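Putative fimbrium subunit Fim1C (Bacteroides uniformis, PDB 4K4K) is a putative component of the fimbrium tip, part of the surface filaments that mediate cell adhesion and biofilm formation. Local coordinates at residues 230-235 against 249-254; 110-115 against 141-146; 36-41 against 135-140. All blocks are in the same frame, centred on the assembly; numbering follows the deposited sequence.

From the N terminus, the chain first lays down 36-41, half of contact 3, whose partner 135-140 comes 94 residues later. Before that loop closes, 110-115 opens contact 2, which closes on 141-146 directly after 135-140, so contacts 3 and 2 cross. Contact 1 follows in series and closes a short loop between 230-235 and 249-254. Strand 132-150 is the common spine: its first part packs against strand 37-44, and its later part meets the loop before strand 118-126. That later part also pairs in parallel with strand 247-256, where Tyr249 N probably bonds to Lys143 O, carrying the connection on to contact 1.

Contact 1. Residues 230-235 against 249-254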
loop_
_atom_site.group_PDB
_atom_site.type_symbol
_atom_site.label_atom_id
_atom_site.label_comp_id
_atom_site.label_asym_id
_atom_site.label_seq_id
_atom_site.Cartn_x
_atom_site.Cartn_y
_atom_site.Cartn_z
ATOM N N PHE A 230 -22.919 -16.101 1.552
ATOM C CA PHE A 230 -22.098 -17.118 0.891
ATOM C C PHE A 230 -20.687 -16.984 1.417
ATOM O O PHE A 230 -20.226 -15.850 1.581
ATOM C CB PHE A 230 -22.098 -16.919 -0.626
ATOM C CG PHE A 230 -23.425 -17.064 -1.315
ATOM C CD1 PHE A 230 -23.841 -18.293 -1.793
ATOM C CD2 PHE A 230 -24.233 -15.959 -1.535
ATOM C CE1 PHE A 230 -25.070 -18.427 -2.430
ATOM C CE2 PHE A 230 -25.459 -16.093 -2.184
ATOM C CZ PHE A 230 -25.863 -17.325 -2.635
ATOM N N HIS A 231 -20.015 -18.113 1.699
ATOM C CA HIS A 231 -18.643 -18.140 2.216
ATOM C C HIS A 231 -17.747 -18.889 1.258
ATOM O O HIS A 231 -18.157 -19.912 0.701
ATOM C CB HIS A 231 -18.590 -18.772 3.618
ATOM C CG HIS A 231 -19.631 -18.231 4.557
ATOM N ND1 HIS A 231 -19.402 -17.090 5.310
ATOM C CD2 HIS A 231 -20.894 -18.664 4.797
ATOM C CE1 HIS A 231 -20.516 -16.881 5.998
ATOM N NE2 HIS A 231 -21.447 -17.793 5.714
ATOM N N TRP A 232 -16.527 -18.381 1.040
ATOM C CA TRP A 232 -15.579 -19.030 0.143
ATOM C C TRP A 232 -14.194 -19.010 0.776
ATOM O O TRP A 232 -13.752 -17.957 1.242
ATOM C CB TRP A 232 -15.591 -18.362 -1.240
ATOM C CG TRP A 232 -14.524 -18.884 -2.166
ATOM C CD1 TRP A 232 -14.552 -20.039 -2.896
ATOM C CD2 TRP A 232 -13.250 -18.280 -2.412
ATOM N NE1 TRP A 232 -13.372 -20.190 -3.590
ATOM C CE2 TRP A 232 -12.549 -19.126 -3.304
ATOM C CE3 TRP A 232 -12.623 -17.103 -1.957
ATOM C CZ2 TRP A 232 -11.267 -18.814 -3.774
ATOM C CZ3 TRP A 232 -11.360 -16.792 -2.434
ATOM C CH2 TRP A 232 -10.697 -17.635 -3.332
ATOM N N ASP A 233 -13.524 -20.178 0.819
ATOM C CA ASP A 233 -12.204 -20.286 1.440
ATOM C C ASP A 233 -11.105 -19.748 0.525
ATOM O O ASP A 233 -10.865 -20.275 -0.571
ATOM C CB ASP A 233 -11.902 -21.737 1.882
ATOM C CG ASP A 233 -12.286 -22.024 3.335
ATOM O OD1 ASP A 233 -12.072 -21.130 4.205
ATOM O OD2 ASP A 233 -12.759 -23.151 3.613
ATOM N N VAL A 234 -10.431 -18.679 0.991
ATOM C CA VAL A 234 -9.346 -18.011 0.252
ATOM C C VAL A 234 -8.247 -19.015 -0.132
ATOM O O VAL A 234 -7.754 -18.957 -1.258
ATOM C CB VAL A 234 -8.777 -16.796 1.035
ATOM C CG1 VAL A 234 -7.565 -16.173 0.327
ATOM C CG2 VAL A 234 -9.869 -15.751 1.256
ATOM N N ASN A 235 -7.923 -19.958 0.763
ATOM C CA ASN A 235 -6.873 -20.958 0.543
ATOM C C ASN A 235 -7.244 -21.991 -0.564
ATOM O O ASN A 235 -6.351 -22.666 -1.079
ATOM C CB ASN A 235 -6.539 -21.666 1.861
ATOM C CG ASN A 235 -5.223 -22.405 1.840
ATOM O OD1 ASN A 235 -4.137 -21.812 1.873
ATOM N ND2 ASN A 235 -5.300 -23.723 1.755
ATOM N N TYR A 249 -4.074 -9.428 -5.564
ATOM C CA TYR A 249 -4.848 -10.662 -5.783
ATOM C C TYR A 249 -6.157 -10.252 -6.383
ATOM O O TYR A 249 -6.887 -9.444 -5.795
ATOM C CB TYR A 249 -5.033 -11.469 -4.472
ATOM C CG TYR A 249 -3.706 -12.023 -3.978
ATOM C CD1 TYR A 249 -2.830 -11.234 -3.234
ATOM C CD2 TYR A 249 -3.288 -13.308 -4.329
ATOM C CE1 TYR A 249 -1.579 -11.713 -2.838
ATOM C CE2 TYR A 249 -2.048 -13.806 -3.918
ATOM C CZ TYR A 249 -1.189 -12.999 -3.179
ATOM O OH TYR A 249 0.052 -13.451 -2.776
ATOM N N LEU A 250 -6.413 -10.726 -7.602
ATOM C CA LEU A 250 -7.621 -10.391 -8.331
ATOM C C LEU A 250 -8.539 -11.580 -8.321
ATOM O O LEU A 250 -8.152 -12.662 -8.757
ATOM C CB LEU A 250 -7.300 -9.949 -9.776
ATOM C CG LEU A 250 -6.409 -8.713 -9.882
ATOM C CD1 LEU A 250 -4.976 -9.105 -10.130
ATOM C CD2 LEU A 250 -6.912 -7.787 -10.966
ATOM N N TYR A 251 -9.743 -11.397 -7.769
ATOM C CA TYR A 251 -10.720 -12.482 -7.737
ATOM C C TYR A 251 -11.937 -12.117 -8.541
ATOM O O TYR A 251 -12.473 -11.017 -8.378
ATOM C CB TYR A 251 -11.156 -12.822 -6.293
ATOM C CG TYR A 251 -10.033 -13.244 -5.371
ATOM C CD1 TYR A 251 -9.521 -14.540 -5.411
ATOM C CD2 TYR A 251 -9.534 -12.375 -4.402
ATOM C CE1 TYR A 251 -8.509 -14.944 -4.542
ATOM C CE2 TYR A 251 -8.508 -12.764 -3.540
ATOM C CZ TYR A 251 -8.010 -14.053 -3.607
ATOM O OH TYR A 251 -7.014 -14.447 -2.750
ATOM N N THR A 252 -12.404 -13.050 -9.388
ATOM C CA THR A 252 -13.675 -12.898 -10.098
ATOM C C THR A 252 -14.621 -13.889 -9.447
ATOM O O THR A 252 -14.380 -15.102 -9.483
ATOM C CB THR A 252 -13.556 -13.046 -11.612
ATOM O OG1 THR A 252 -12.662 -12.049 -12.111
ATOM C CG2 THR A 252 -14.921 -12.896 -12.310
ATOM N N ILE A 253 -15.675 -13.364 -8.817
ATOM C CA ILE A 253 -16.647 -14.166 -8.092
ATOM C C ILE A 253 -17.907 -14.319 -8.915
ATOM O O ILE A 253 -18.540 -13.316 -9.239
ATOM C CB ILE A 253 -16.976 -13.497 -6.715
ATOM C CG1 ILE A 253 -15.733 -12.878 -6.007
ATOM C CG2 ILE A 253 -17.843 -14.389 -5.811
ATOM C CD1 ILE A 253 -14.756 -13.789 -5.428
ATOM N N THR A 254 -18.281 -15.557 -9.238
ATOM C CA THR A 254 -19.539 -15.802 -9.924
ATOM C C THR A 254 -20.522 -16.350 -8.891
ATOM O O THR A 254 -20.312 -17.438 -8.346
ATOM C CB THR A 254 -19.384 -16.724 -11.150
ATOM O OG1 THR A 254 -18.407 -16.168 -12.026
ATOM C CG2 THR A 254 -20.707 -16.885 -11.906
#
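Trp232 and Tyr251 meet as an offset edge-to-face aromatic pair, their ring planes inclined at 68° and the centroid of the six-membered indole ring 5.5 Å from that of the phenol. The outer rim of the benzo ring does the touching: Trp232 CH2 lies 3.7 Å from Tyr251 CE1, and Trp232 CZ3 follows at 4.0 Å from the same atom. Trp232 holds CG anti to its backbone N (chi1 173°), which stretches the indole out toward the tyrosine. Tyr251 turns CG anti to its own carbonyl carbon (chi1 -59°), and the two side chains cross at about a right angle. A wide tryptophan suits this place because the backbones are far apart, Trp232 CA lying 9.6 Å from Ile253 CA.

That spacing, bridged by side chains, is consistent with two layers of a beta sandwich, as in the transthyretin-like folds of this clan. Strand 228-233 pairs with strand 217-222, probably in one layer, while strand 247-256 lies between strands 132-150 and 259-268, probably in the other.

A methyl group continues the contact where the first strand ends. Val234 CG1 reaches the phenol end of the tyrosine, in van der Waals contact 3.6 Å from Tyr251 OH, and a compact branched side chain fits there beside the large rings. Phe243 touches both Val234 and Tyr251.

The polar end of Tyr251 is provided for in this buried setting by a hydrogen bond between its OH and Ser240 OG; the same serine oxygen makes a weak hydrogen bond with Val234 O. With leucine in place of Tyr251, the Trp232 edge would probably lose the aromatic ring it leans on, and Ser240 would be left without its phenol partner.

Contact 2. Residues 110-115 against 141-146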
loop_
_atom_site.group_PDB
_atom_site.type_symbol
_atom_site.label_atom_id
_atom_site.label_comp_id
_atom_site.label_asym_id
_atom_site.label_seq_id
_atom_site.Cartn_x
_atom_site.Cartn_y
_atom_site.Cartn_z
ATOM N N THR A 110 -11.099 2.515 4.563
ATOM C CA THR A 110 -11.389 3.693 3.751
ATOM C C THR A 110 -10.839 4.977 4.410
ATOM O O THR A 110 -11.146 5.230 5.576
ATOM C CB THR A 110 -12.916 3.764 3.508
ATOM O OG1 THR A 110 -13.338 2.532 2.894
ATOM C CG2 THR A 110 -13.316 4.918 2.607
ATOM N N PRO A 111 -10.096 5.837 3.671
ATOM C CA PRO A 111 -9.632 5.668 2.277
ATOM C C PRO A 111 -8.440 4.709 2.184
ATOM O O PRO A 111 -7.583 4.701 3.074
ATOM C CB PRO A 111 -9.231 7.089 1.868
ATOM C CG PRO A 111 -8.863 7.787 3.133
ATOM C CD PRO A 111 -9.588 7.098 4.264
ATOM N N GLN A 112 -8.401 3.901 1.124
ATOM C CA GLN A 112 -7.330 2.934 0.878
ATOM C C GLN A 112 -5.945 3.585 0.853
ATOM O O GLN A 112 -4.996 2.993 1.379
ATOM C CB GLN A 112 -7.554 2.204 -0.452
ATOM C CG GLN A 112 -8.811 1.321 -0.496
ATOM C CD GLN A 112 -8.521 -0.079 -0.005
ATOM O OE1 GLN A 112 -8.110 -0.959 -0.764
ATOM N NE2 GLN A 112 -8.667 -0.299 1.290
ATOM N N LYS A 113 -5.815 4.794 0.249
ATOM C CA LYS A 113 -4.510 5.476 0.128
ATOM C C LYS A 113 -3.865 5.783 1.494
ATOM O O LYS A 113 -2.644 5.853 1.566
ATOM C CB LYS A 113 -4.622 6.768 -0.714
ATOM C CG LYS A 113 -5.361 7.936 -0.056
ATOM C CD LYS A 113 -5.198 9.223 -0.858
ATOM C CE LYS A 113 -5.754 10.433 -0.149
ATOM N NZ LYS A 113 -4.848 10.917 0.930
ATOM N N ASP A 114 -4.668 5.934 2.574
ATOM C CA ASP A 114 -4.137 6.269 3.904
ATOM C C ASP A 114 -3.512 5.069 4.609
ATOM O O ASP A 114 -2.802 5.272 5.598
ATOM C CB ASP A 114 -5.240 6.885 4.782
ATOM C CG ASP A 114 -5.581 8.316 4.349
ATOM O OD1 ASP A 114 -4.926 8.829 3.414
ATOM O OD2 ASP A 114 -6.489 8.920 4.955
ATOM N N ILE A 115 -3.771 3.830 4.123
ATOM C CA ILE A 115 -3.156 2.640 4.728
ATOM C C ILE A 115 -2.217 1.939 3.718
ATOM O O ILE A 115 -1.654 0.902 4.037
ATOM C CB ILE A 115 -4.211 1.659 5.321
ATOM C CG1 ILE A 115 -5.198 1.141 4.218
ATOM C CG2 ILE A 115 -4.932 2.300 6.512
ATOM C CD1 ILE A 115 -6.077 -0.094 4.634
ATOM N N LEU A 141 2.267 -3.913 1.672
ATOM C CA LEU A 141 1.113 -4.714 2.061
ATOM C C LEU A 141 0.540 -5.448 0.842
ATOM O O LEU A 141 1.254 -5.653 -0.135
ATOM C CB LEU A 141 0.069 -3.877 2.816
ATOM C CG LEU A 141 0.672 -2.998 3.980
ATOM C CD1 LEU A 141 -0.431 -2.143 4.630
ATOM C CD2 LEU A 141 1.405 -3.844 5.020
ATOM N N VAL A 142 -0.707 -5.911 0.938
ATOM C CA VAL A 142 -1.318 -6.759 -0.097
ATOM C C VAL A 142 -2.650 -6.160 -0.534
ATOM O O VAL A 142 -3.451 -5.769 0.308
ATOM C CB VAL A 142 -1.498 -8.187 0.483
ATOM C CG1 VAL A 142 -2.293 -9.096 -0.472
ATOM C CG2 VAL A 142 -0.153 -8.813 0.856
ATOM N N LYS A 143 -2.885 -6.104 -1.852
ATOM C CA LYS A 143 -4.121 -5.562 -2.382
ATOM C C LYS A 143 -5.061 -6.691 -2.794
ATOM O O LYS A 143 -4.641 -7.640 -3.462
ATOM C CB LYS A 143 -3.827 -4.647 -3.590
ATOM C CG LYS A 143 -5.063 -4.017 -4.277
ATOM C CD LYS A 143 -5.668 -2.926 -3.440
ATOM C CE LYS A 143 -6.858 -2.290 -4.135
ATOM N NZ LYS A 143 -7.303 -1.065 -3.424
ATOM N N LEU A 144 -6.336 -6.570 -2.404
ATOM C CA LEU A 144 -7.390 -7.499 -2.848
ATOM C C LEU A 144 -8.295 -6.732 -3.793
ATOM O O LEU A 144 -8.753 -5.642 -3.444
ATOM C CB LEU A 144 -8.194 -8.091 -1.678
ATOM C CG LEU A 144 -7.391 -8.756 -0.541
ATOM C CD1 LEU A 144 -8.331 -9.311 0.524
ATOM C CD2 LEU A 144 -6.435 -9.845 -1.069
ATOM N N ASP A 145 -8.540 -7.287 -4.991
ATOM C CA ASP A 145 -9.355 -6.658 -6.022
ATOM C C ASP A 145 -10.403 -7.690 -6.420
ATOM O O ASP A 145 -10.061 -8.717 -6.992
ATOM C CB ASP A 145 -8.453 -6.226 -7.199
ATOM C CG ASP A 145 -9.147 -5.407 -8.278
ATOM O OD1 ASP A 145 -10.241 -5.815 -8.728
ATOM O OD2 ASP A 145 -8.551 -4.420 -8.747
ATOM N N ILE A 146 -11.656 -7.447 -6.051
ATOM C CA ILE A 146 -12.726 -8.416 -6.268
ATOM C C ILE A 146 -13.765 -7.871 -7.233
ATOM O O ILE A 146 -14.245 -6.744 -7.084
ATOM C CB ILE A 146 -13.329 -8.790 -4.876
ATOM C CG1 ILE A 146 -12.262 -9.518 -4.010
ATOM C CG2 ILE A 146 -14.641 -9.605 -4.988
ATOM C CD1 ILE A 146 -12.489 -9.504 -2.559
#
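Lys143 NZ gives a hydrogen bond to Gln112 OE1 at 2.8 Å, coming in the carbonyl plane and on a lone pair, with a C=O...N angle of 135°. Each chain bends once to make the meeting possible. Lys143 leaves the strand with CG anti to the backbone N, folds at chi2 (73°), and then runs extended to its ammonium group. Gln112 also bends at chi2 (-88°), which swings its amide across to the lysine. The rotation of that amide is fixed from its other end, since NE2 bonds to Gln109 O. Lys143 NZ also forms a salt bridge with Glu204, so the charge is probably balanced largely by the glutamate, with the amide oxygen as a second, neutral acceptor.

Gln112 belongs to two overlapping type I beta-turns, kept compact by bonds from Asp114 N to Pro111 O (3.2 Å) and from Ile115 N to Gln112 O (3.1 Å), just after the cis peptide that precedes Pro111. The Lys143-Gln112 bond and the Leu141 contact fasten this connection between strands 101-105 and 118-126 to long strand 132-150, beside its neighbour 202-207, in a fimbrillin-like, strand-built protein without helices.

The second touch is apolar on one side alone: Leu141 CD1 lies 3.3 Å from Ile115 O. Leu141, Ile115 and Gln112 all pack on Ile206 of strand 202-207, where the two aliphatic residues suit a greasy neighbour.

Contact 3. Residues 36-41 against 135-140; sequences DAIGIY and FVFTHK
Two isoleucines of strand 37-44 press on two phenylalanine rings, each pair meeting at a slant. In the first, Ile38 CG2 stands 3.8 Å and Ile38 CD1 4.0 Å from Phe137 CZ. The isoleucine sets CG1 between its backbone N and carbonyl carbon (chi1 63°), which brings CG2 and CD1 to that atom from one side of the ring plane, CG2 well off it and CD1 close to it. In the second pair, Ile40 also uses two branches: its CD1 is 3.8 Å from Phe135 CE2, while its CG2 is 3.8 Å from Phe135 CZ. The rings are long enough to bridge backbones whose nearest CA atoms, those of Ile40 and Phe135, are 9.8 Å apart, and the branched isoleucines offer each two methyl ends. Such apolar filling between strands not paired with each other is consistent with the hydrophobic interior of a beta sandwich in a fimbrillin-like protein.

Strand 37-44 pairs with 84-90, that strand with 118-126, and that in turn with 132-150; the contact joins the outer two of these four, which probably curl to approach each other through their side chains. The middle two set small residues beside the rings, which both touch Ala88 and Ala120.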
loop_
_atom_site.group_PDB
_atom_site.type_symbol
_atom_site.label_atom_id
_atom_site.label_comp_id
_atom_site.label_asym_id
_atom_site.label_seq_id
_atom_site.Cartn_x
_atom_site.Cartn_y
_atom_site.Cartn_z
ATOM N N ASP A 36 -0.188 14.479 -2.063
ATOM C CA ASP A 36 0.419 13.232 -1.552
ATOM C C ASP A 36 1.796 13.553 -0.985
ATOM O O ASP A 36 2.561 14.284 -1.621
ATOM C CB ASP A 36 0.541 12.161 -2.647
ATOM C CG ASP A 36 -0.627 11.178 -2.780
ATOM O OD1 ASP A 36 -1.537 11.207 -1.919
ATOM O OD2 ASP A 36 -0.606 10.357 -3.726
ATOM N N ALA A 37 2.080 13.053 0.220
ATOM C CA ALA A 37 3.325 13.384 0.911
ATOM C C ALA A 37 4.137 12.139 1.262
ATOM O O ALA A 37 3.587 11.074 1.587
ATOM C CB ALA A 37 3.019 14.193 2.168
ATOM N N ILE A 38 5.460 12.272 1.142
ATOM C CA ILE A 38 6.417 11.211 1.480
ATOM C C ILE A 38 7.378 11.755 2.537
ATOM O O ILE A 38 7.532 12.973 2.655
ATOM C CB ILE A 38 7.177 10.675 0.230
ATOM C CG1 ILE A 38 8.044 11.787 -0.429
ATOM C CG2 ILE A 38 6.161 10.097 -0.790
ATOM C CD1 ILE A 38 9.016 11.292 -1.510
ATOM N N GLY A 39 8.013 10.853 3.267
ATOM C CA GLY A 39 9.048 11.209 4.232
ATOM C C GLY A 39 10.377 10.759 3.651
ATOM O O GLY A 39 10.491 9.612 3.224
ATOM N N ILE A 40 11.368 11.643 3.584
ATOM C CA ILE A 40 12.696 11.304 3.038
ATOM C C ILE A 40 13.723 11.408 4.122
ATOM O O ILE A 40 13.678 12.347 4.950
ATOM C CB ILE A 40 13.073 12.239 1.837
ATOM C CG1 ILE A 40 11.953 12.246 0.743
ATOM C CG2 ILE A 40 14.455 11.870 1.229
ATOM C CD1 ILE A 40 12.250 13.113 -0.538
ATOM N N TYR A 41 14.708 10.502 4.059
ATOM C CA TYR A 41 15.900 10.536 4.914
ATOM C C TYR A 41 17.126 10.568 4.047
ATOM O O TYR A 41 17.218 9.793 3.077
ATOM C CB TYR A 41 16.008 9.290 5.813
ATOM C CG TYR A 41 14.937 9.162 6.871
ATOM C CD1 TYR A 41 13.621 8.861 6.524
ATOM C CD2 TYR A 41 15.265 9.191 8.226
ATOM C CE1 TYR A 41 12.629 8.718 7.498
ATOM C CE2 TYR A 41 14.292 9.003 9.213
ATOM C CZ TYR A 41 12.973 8.762 8.844
ATOM O OH TYR A 41 12.027 8.582 9.817
ATOM N N PHE A 135 13.076 8.022 -6.754
ATOM C CA PHE A 135 12.599 7.030 -5.804
ATOM C C PHE A 135 11.650 6.046 -6.492
ATOM O O PHE A 135 10.706 6.464 -7.153
ATOM C CB PHE A 135 11.900 7.704 -4.609
ATOM C CG PHE A 135 12.839 8.493 -3.719
ATOM C CD1 PHE A 135 13.694 7.843 -2.826
ATOM C CD2 PHE A 135 12.866 9.879 -3.764
ATOM C CE1 PHE A 135 14.529 8.575 -1.964
ATOM C CE2 PHE A 135 13.742 10.613 -2.934
ATOM C CZ PHE A 135 14.541 9.949 -2.014
ATOM N N VAL A 136 11.891 4.758 -6.332
ATOM C CA VAL A 136 11.014 3.732 -6.898
ATOM C C VAL A 136 10.307 3.088 -5.717
ATOM O O VAL A 136 10.938 2.398 -4.925
ATOM C CB VAL A 136 11.802 2.715 -7.762
ATOM C CG1 VAL A 136 10.896 1.585 -8.253
ATOM C CG2 VAL A 136 12.487 3.414 -8.939
ATOM N N PHE A 137 9.019 3.348 -5.577
ATOM C CA PHE A 137 8.241 2.847 -4.445
ATOM C C PHE A 137 7.637 1.487 -4.718
ATOM O O PHE A 137 7.170 1.219 -5.833
ATOM C CB PHE A 137 7.115 3.829 -4.103
ATOM C CG PHE A 137 7.579 5.081 -3.382
ATOM C CD1 PHE A 137 7.667 5.108 -1.999
ATOM C CD2 PHE A 137 7.939 6.225 -4.094
ATOM C CE1 PHE A 137 8.085 6.271 -1.331
ATOM C CE2 PHE A 137 8.392 7.378 -3.432
ATOM C CZ PHE A 137 8.459 7.393 -2.051
ATOM N N THR A 138 7.622 0.627 -3.693
ATOM C CA THR A 138 6.938 -0.682 -3.754
ATOM C C THR A 138 5.975 -0.767 -2.587
ATOM O O THR A 138 6.246 -0.218 -1.507
ATOM C CB THR A 138 7.915 -1.876 -3.737
ATOM O OG1 THR A 138 8.683 -1.794 -2.550
ATOM C CG2 THR A 138 8.855 -1.926 -4.961
ATOM N N HIS A 139 4.826 -1.410 -2.800
ATOM C CA HIS A 139 3.840 -1.569 -1.730
ATOM C C HIS A 139 4.329 -2.618 -0.733
ATOM O O HIS A 139 4.799 -3.688 -1.146
ATOM C CB HIS A 139 2.504 -2.023 -2.323
ATOM C CG HIS A 139 1.915 -1.081 -3.332
ATOM N ND1 HIS A 139 1.048 -0.070 -2.956
ATOM C CD2 HIS A 139 2.039 -1.074 -4.680
ATOM C CE1 HIS A 139 0.680 0.529 -4.084
ATOM N NE2 HIS A 139 1.252 -0.042 -5.145
ATOM N N LYS A 140 4.208 -2.326 0.565
ATOM C CA LYS A 140 4.661 -3.261 1.622
ATOM C C LYS A 140 3.535 -4.213 2.077
ATOM O O LYS A 140 3.814 -5.221 2.749
ATOM C CB LYS A 140 5.200 -2.483 2.831
ATOM C CG LYS A 140 6.433 -1.630 2.476
ATOM C CD LYS A 140 7.657 -2.492 2.128
ATOM C CE LYS A 140 8.750 -1.620 1.533
ATOM N NZ LYS A 140 9.968 -2.416 1.238
#